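Local coordinates for DNA mismatch repair protein MutS (Thermus aquaticus, PDB 1EWQ) that recognises mismatched base pairs in DNA, probably as the first step of mismatch repair, and has a weak ATPase activity, at residues L170-P175 against L292-L297; M250-A255 against D620-R625. One frame throughout, in Å; residues are numbered along the deposited sequence.

Contact 1 of 2, residues L170-P175 against L292-L297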
loop_
_atom_site.group_PDB
_atom_site.type_symbol
_atom_site.label_atom_id
_atom_site.label_comp_id
_atom_site.label_asym_id
_atom_site.label_seq_id
_atom_site.Cartn_x
_atom_site.Cartn_y
_atom_site.Cartn_z
ATOM N N LEU C 170 -18.761 -12.393 -13.209
ATOM C CA LEU C 170 -18.512 -11.559 -12.041
ATOM C C LEU C 170 -17.245 -10.729 -12.260
ATOM O O LEU C 170 -17.245 -9.517 -12.052
ATOM C CB LEU C 170 -18.374 -12.443 -10.789
ATOM C CG LEU C 170 -18.330 -11.833 -9.374
ATOM C CD1 LEU C 170 -17.143 -10.913 -9.256
ATOM C CD2 LEU C 170 -19.605 -11.079 -9.087
ATOM N N PHE C 171 -16.175 -11.376 -12.711
ATOM C CA PHE C 171 -14.919 -10.668 -12.930
ATOM C C PHE C 171 -14.992 -9.517 -13.939
ATOM O O PHE C 171 -14.468 -8.435 -13.681
ATOM C CB PHE C 171 -13.830 -11.624 -13.381
ATOM C CG PHE C 171 -12.497 -10.977 -13.494
ATOM C CD1 PHE C 171 -11.684 -10.847 -12.376
ATOM C CD2 PHE C 171 -12.070 -10.442 -14.703
ATOM C CE1 PHE C 171 -10.468 -10.192 -12.458
ATOM C CE2 PHE C 171 -10.847 -9.779 -14.793
ATOM C CZ PHE C 171 -10.048 -9.654 -13.673
ATOM N N ARG C 172 -15.620 -9.741 -15.089
ATOM C CA ARG C 172 -15.703 -8.671 -16.077
ATOM C C ARG C 172 -16.421 -7.430 -15.527
ATOM O O ARG C 172 -16.273 -6.344 -16.070
ATOM C CB ARG C 172 -16.379 -9.160 -17.379
ATOM C CG ARG C 172 -17.495 -10.175 -17.184
ATOM C CD ARG C 172 -18.427 -10.381 -18.398
ATOM N NE ARG C 172 -17.806 -10.232 -19.719
ATOM C CZ ARG C 172 -18.245 -10.851 -20.818
ATOM N NH1 ARG C 172 -19.293 -11.669 -20.741
ATOM N NH2 ARG C 172 -17.666 -10.640 -21.999
ATOM N N HIS C 173 -17.190 -7.580 -14.451
ATOM C CA HIS C 173 -17.893 -6.434 -13.873
ATOM C C HIS C 173 -17.135 -5.787 -12.730
ATOM O O HIS C 173 -17.448 -4.669 -12.339
ATOM C CB HIS C 173 -19.282 -6.837 -13.381
ATOM C CG HIS C 173 -20.246 -7.147 -14.483
ATOM N ND1 HIS C 173 -21.015 -6.180 -15.096
ATOM C CD2 HIS C 173 -20.536 -8.310 -15.109
ATOM C CE1 HIS C 173 -21.736 -6.736 -16.052
ATOM N NE2 HIS C 173 -21.464 -8.029 -16.080
ATOM N N ARG C 174 -16.136 -6.488 -12.202
ATOM C CA ARG C 174 -15.342 -5.983 -11.097
ATOM C C ARG C 174 -16.213 -5.281 -10.052
ATOM O O ARG C 174 -16.080 -4.075 -9.813
ATOM C CB ARG C 174 -14.251 -5.037 -11.628
ATOM C CG ARG C 174 -13.125 -5.755 -12.414
ATOM C CD ARG C 174 -12.333 -6.750 -11.528
ATOM N NE ARG C 174 -13.217 -7.732 -10.907
ATOM C CZ ARG C 174 -12.897 -8.527 -9.886
ATOM N NH1 ARG C 174 -11.682 -8.487 -9.339
ATOM N NH2 ARG C 174 -13.812 -9.348 -9.389
ATOM N N PRO C 175 -17.120 -6.036 -9.409
ATOM C CA PRO C 175 -18.019 -5.492 -8.387
ATOM C C PRO C 175 -17.197 -4.936 -7.240
ATOM O O PRO C 175 -16.074 -5.372 -7.019
ATOM C CB PRO C 175 -18.829 -6.706 -7.964
ATOM C CG PRO C 175 -17.814 -7.805 -8.066
ATOM C CD PRO C 175 -17.148 -7.508 -9.397
ATOM N N LEU C 292 -16.630 -2.484 -23.928
ATOM C CA LEU C 292 -15.453 -3.342 -23.855
ATOM C C LEU C 292 -15.758 -4.604 -23.036
ATOM O O LEU C 292 -15.260 -5.681 -23.344
ATOM C CB LEU C 292 -14.276 -2.585 -23.228
ATOM C CG LEU C 292 -13.484 -1.642 -24.141
ATOM C CD1 LEU C 292 -12.530 -0.800 -23.299
ATOM C CD2 LEU C 292 -12.703 -2.446 -25.175
ATOM N N ARG C 293 -16.578 -4.468 -21.995
ATOM C CA ARG C 293 -16.929 -5.615 -21.150
ATOM C C ARG C 293 -17.637 -6.699 -21.982
ATOM O O ARG C 293 -17.398 -7.892 -21.803
ATOM C CB ARG C 293 -17.862 -5.179 -19.999
ATOM C CG ARG C 293 -17.634 -5.915 -18.688
ATOM C CD ARG C 293 -18.855 -5.894 -17.764
ATOM N NE ARG C 293 -19.432 -4.566 -17.559
ATOM C CZ ARG C 293 -18.760 -3.520 -17.101
ATOM N NH1 ARG C 293 -17.474 -3.645 -16.807
ATOM N NH2 ARG C 293 -19.380 -2.362 -16.915
ATOM N N HIS C 294 -18.513 -6.268 -22.887
ATOM C CA HIS C 294 -19.271 -7.188 -23.738
ATOM C C HIS C 294 -19.248 -6.784 -25.210
ATOM O O HIS C 294 -20.165 -6.111 -25.684
ATOM C CB HIS C 294 -20.730 -7.246 -23.273
ATOM C CG HIS C 294 -20.904 -7.804 -21.897
ATOM N ND1 HIS C 294 -21.047 -9.153 -21.652
ATOM C CD2 HIS C 294 -20.926 -7.199 -20.691
ATOM C CE1 HIS C 294 -21.147 -9.355 -20.351
ATOM N NE2 HIS C 294 -21.075 -8.183 -19.746
ATOM N N PRO C 295 -18.193 -7.174 -25.947
ATOM C CA PRO C 295 -18.114 -6.831 -27.374
ATOM C C PRO C 295 -19.290 -7.503 -28.082
ATOM O O PRO C 295 -19.725 -8.582 -27.676
ATOM C CB PRO C 295 -16.768 -7.427 -27.815
ATOM C CG PRO C 295 -15.954 -7.439 -26.522
ATOM C CD PRO C 295 -16.969 -7.859 -25.485
ATOM N N LEU C 296 -19.786 -6.877 -29.143
ATOM C CA LEU C 296 -20.926 -7.399 -29.903
ATOM C C LEU C 296 -20.570 -8.523 -30.890
ATOM O O LEU C 296 -19.419 -8.696 -31.273
ATOM C CB LEU C 296 -21.594 -6.253 -30.683
ATOM C CG LEU C 296 -21.892 -4.943 -29.945
ATOM C CD1 LEU C 296 -22.546 -3.960 -30.916
ATOM C CD2 LEU C 296 -22.803 -5.192 -28.745
ATOM N N LEU C 297 -21.585 -9.281 -31.292
ATOM C CA LEU C 297 -21.420 -10.373 -32.249
ATOM C C LEU C 297 -22.171 -10.025 -33.539
ATOM O O LEU C 297 -22.087 -10.749 -34.528
ATOM C CB LEU C 297 -22.016 -11.668 -31.689
ATOM C CG LEU C 297 -21.503 -12.221 -30.361
ATOM C CD1 LEU C 297 -22.320 -13.466 -29.970
ATOM C CD2 LEU C 297 -20.033 -12.563 -30.502
#

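Contact 2 of 2, residues M250-A255 against D620-R625. With EDO (1,2-ethanediol), chain G.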
loop_
_atom_site.group_PDB
_atom_site.type_symbol
_atom_site.label_atom_id
_atom_site.label_comp_id
_atom_site.label_asym_id
_atom_site.label_seq_id
_atom_site.Cartn_x
_atom_site.Cartn_y
_atom_site.Cartn_z
HETATM N N MSE C 250 -19.520 -11.342 -27.094
HETATM C CA MSE C 250 -18.239 -12.027 -27.153
HETATM C C MSE C 250 -17.828 -12.443 -25.747
HETATM O O MSE C 250 -17.895 -11.650 -24.804
HETATM C CB MSE C 250 -17.155 -11.121 -27.725
HETATM C CG MSE C 250 -15.791 -11.793 -27.762
HETATM SE SE MSE C 250 -14.341 -10.546 -27.999
HETATM C CE MSE C 250 -14.421 -10.333 -29.884
ATOM N N ARG C 251 -17.398 -13.688 -25.613
ATOM C CA ARG C 251 -16.946 -14.209 -24.332
ATOM C C ARG C 251 -15.530 -13.691 -24.038
ATOM O O ARG C 251 -14.640 -13.779 -24.893
ATOM C CB ARG C 251 -16.914 -15.738 -24.372
ATOM C CG ARG C 251 -18.252 -16.412 -24.655
ATOM C CD ARG C 251 -19.129 -16.364 -23.425
ATOM N NE ARG C 251 -20.337 -17.171 -23.566
ATOM C CZ ARG C 251 -21.120 -17.526 -22.548
ATOM N NH1 ARG C 251 -20.828 -17.150 -21.305
ATOM N NH2 ARG C 251 -22.195 -18.264 -22.780
ATOM N N LEU C 252 -15.332 -13.164 -22.830
ATOM C CA LEU C 252 -14.027 -12.667 -22.389
ATOM C C LEU C 252 -13.704 -13.201 -20.987
ATOM O O LEU C 252 -13.879 -12.505 -19.988
ATOM C CB LEU C 252 -14.004 -11.137 -22.367
ATOM C CG LEU C 252 -14.075 -10.411 -23.714
ATOM C CD1 LEU C 252 -14.170 -8.910 -23.464
ATOM C CD2 LEU C 252 -12.857 -10.739 -24.553
ATOM N N PRO C 253 -13.243 -14.456 -20.903
ATOM C CA PRO C 253 -12.903 -15.061 -19.611
ATOM C C PRO C 253 -11.957 -14.169 -18.813
ATOM O O PRO C 253 -11.269 -13.318 -19.378
ATOM C CB PRO C 253 -12.235 -16.377 -20.011
ATOM C CG PRO C 253 -12.943 -16.742 -21.266
ATOM C CD PRO C 253 -13.034 -15.412 -22.003
ATOM N N GLU C 254 -11.926 -14.368 -17.499
ATOM C CA GLU C 254 -11.037 -13.599 -16.642
ATOM C C GLU C 254 -9.581 -13.756 -17.090
ATOM O O GLU C 254 -8.827 -12.784 -17.138
ATOM C CB GLU C 254 -11.161 -14.059 -15.185
ATOM C CG GLU C 254 -10.252 -13.281 -14.229
ATOM C CD GLU C 254 -10.378 -13.747 -12.783
ATOM O OE1 GLU C 254 -11.507 -14.100 -12.362
ATOM O OE2 GLU C 254 -9.347 -13.739 -12.070
ATOM N N ALA C 255 -9.187 -14.981 -17.414
ATOM C CA ALA C 255 -7.813 -15.240 -17.842
ATOM C C ALA C 255 -7.438 -14.354 -19.025
ATOM O O ALA C 255 -6.333 -13.821 -19.094
ATOM C CB ALA C 255 -7.654 -16.711 -18.216
ATOM N N ASP C 620 -16.728 -15.341 -31.425
ATOM C CA ASP C 620 -17.704 -15.511 -30.353
ATOM C C ASP C 620 -17.017 -15.418 -28.992
ATOM O O ASP C 620 -17.670 -15.322 -27.954
ATOM C CB ASP C 620 -18.453 -16.844 -30.512
ATOM C CG ASP C 620 -17.578 -18.053 -30.269
ATOM O OD1 ASP C 620 -16.338 -17.917 -30.202
ATOM O OD2 ASP C 620 -18.142 -19.161 -30.154
ATOM N N GLY C 621 -15.686 -15.407 -29.016
ATOM C CA GLY C 621 -14.915 -15.315 -27.787
ATOM C C GLY C 621 -13.419 -15.388 -28.025
ATOM O O GLY C 621 -12.962 -15.916 -29.042
ATOM N N ILE C 622 -12.648 -14.828 -27.103
ATOM C CA ILE C 622 -11.194 -14.872 -27.209
ATOM C C ILE C 622 -10.694 -15.654 -26.006
ATOM O O ILE C 622 -10.972 -15.284 -24.864
ATOM C CB ILE C 622 -10.585 -13.473 -27.188
ATOM C CG1 ILE C 622 -11.054 -12.684 -28.414
ATOM C CG2 ILE C 622 -9.071 -13.575 -27.144
ATOM C CD1 ILE C 622 -10.711 -11.205 -28.360
ATOM N N TYR C 623 -9.971 -16.741 -26.267
ATOM C CA TYR C 623 -9.453 -17.595 -25.200
ATOM C C TYR C 623 -7.936 -17.674 -25.215
ATOM O O TYR C 623 -7.338 -18.141 -26.182
ATOM C CB TYR C 623 -10.044 -19.004 -25.319
ATOM C CG TYR C 623 -11.553 -19.011 -25.378
ATOM C CD1 TYR C 623 -12.230 -19.205 -26.588
ATOM C CD2 TYR C 623 -12.311 -18.785 -24.229
ATOM C CE1 TYR C 623 -13.634 -19.176 -26.653
ATOM C CE2 TYR C 623 -13.710 -18.748 -24.281
ATOM C CZ TYR C 623 -14.365 -18.944 -25.494
ATOM O OH TYR C 623 -15.746 -18.891 -25.526
ATOM N N THR C 624 -7.320 -17.229 -24.125
ATOM C CA THR C 624 -5.874 -17.224 -24.013
ATOM C C THR C 624 -5.320 -18.203 -22.981
ATOM O O THR C 624 -5.995 -18.582 -22.018
ATOM C CB THR C 624 -5.357 -15.813 -23.634
ATOM O OG1 THR C 624 -5.825 -15.465 -22.324
ATOM C CG2 THR C 624 -5.851 -14.772 -24.633
ATOM N N ARG C 625 -4.072 -18.590 -23.215
ATOM C CA ARG C 625 -3.299 -19.468 -22.347
ATOM C C ARG C 625 -1.890 -18.893 -22.561
ATOM O O ARG C 625 -1.063 -19.478 -23.261
ATOM C CB ARG C 625 -3.388 -20.925 -22.826
ATOM C CG ARG C 625 -2.995 -21.992 -21.785
ATOM C CD ARG C 625 -1.597 -21.791 -21.205
ATOM N NE ARG C 625 -1.565 -20.743 -20.183
ATOM C CZ ARG C 625 -0.465 -20.080 -19.820
ATOM N NH1 ARG C 625 0.702 -20.342 -20.395
ATOM N NH2 ARG C 625 -0.532 -19.156 -18.870
HETATM C C1 EDO G . -17.220 -14.673 -20.817
HETATM O O1 EDO G . -17.158 -16.096 -20.555
HETATM C C2 EDO G . -17.388 -13.913 -19.530
HETATM O O2 EDO G . -16.470 -12.836 -19.504
#

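Contact 1 of 2, residues L170-P175 against L292-L297
Arg293 reaches across to the last turn of helix 163-173 and grips it at two points, the carbonyl of Arg172 and the ring of His173. Its chain runs extended through chi2 and then bends at chi3 (-50°). CD lies over one face of the His173 imidazole, 3.5 Å from the ring centroid and close to its normal, a CH-pi contact. From there Arg293 NH1 donates to Arg172 O at 3.0 Å, the oxygen lying 22° out of the guanidinium plane. Two helix C-termini thus meet, that of 163-173 in the region of MutS domain II and that of 282-293 in the region of MutS domain III, where Arg174, with positive phi, and His294 are the first residues to leave helical geometry. Arg172 extends in the opposite sense, toward residues 292-297. Its CB packs against Arg293 CG at 3.7 Å. The Arg172 and His294 side chains cross at about a right angle, with Arg172 NE over one face of the imidazole and the guanidinium and ring planes 46° apart. A salt bridge from NH1 to Glu169 holds the end of Arg172. Across His173, Phe147 stacks on the imidazole and Tyr133 meets it edge-to-face.

Contact 2 of 2, residues M250-A255 against D620-R625
Tyr623 and Arg251 lie side by side and point the same way, the phenol oxygen ending beside the aliphatic root of the arginine: Tyr623 OH is 3.6 Å from Arg251 CB and equally near its CG. With Tyr623 CG anti to the carbonyl carbon (chi1 -53°), the ring runs alongside Arg251, and further back along it CD2 and CE2 meet Pro253 CG, the pyrrolidine crossing the tyrosine at about a right angle. An alanine in place of Tyr623 would probably open a gap beneath Pro253 and the base of Arg251, leaving the arginine chain freer to turn. On the other side of the strand Ile622 meets Met250, present as selenomethionine. With CG anti to the backbone N (chi1 178°) and chi2 also extended, Met250 SE comes to 3.7 Å from Ile622 CD1, while Met250 CG packs on Gly621 CA. Between these two groups the backbones form a single parallel beta bridge at Arg251 and Gly621, flanked by Arg251 N to Asp620 O at 2.9 Å and Ile622 N to Arg251 O at 3.2 Å. Strand 621-625 is the outermost strand of the largely parallel sheet of the P-loop ATPase domain, so the short extended run before helix 254-259 lines its edge. Gly621 CA lies 3.3 Å from Arg251 O. Beyond Pro253, the N-cap residue of helix 254-259, Thr256 OG1 hydrogen-bonds Ile622 O. An ethanediol, probably from the crystallisation liquor, donates to Leu252 O at 2.7 Å from its O2.

Contacts 1 and 2 have centres 11 Å apart and meet through residues 250-255, which lie between the paired helix ends and the edge of the ATPase sheet. The two polar links are both made by the backbone of Met250: its N lies 2.8 Å from Pro295 O, and its O lies 3.0 Å from Arg172 NH2, each a probable hydrogen bond. Packing adds Leu252 CD1 against Leu292 O and Phe171 against Glu254. In contact 2 the Thr624 side chain is about 10 Å from that of Ser590 in the predicted ATP site; contact 1 lies away from it. The bound DNA is distant, with nearest atoms about 31 Å from contact 1 and about 40 Å from contact 2.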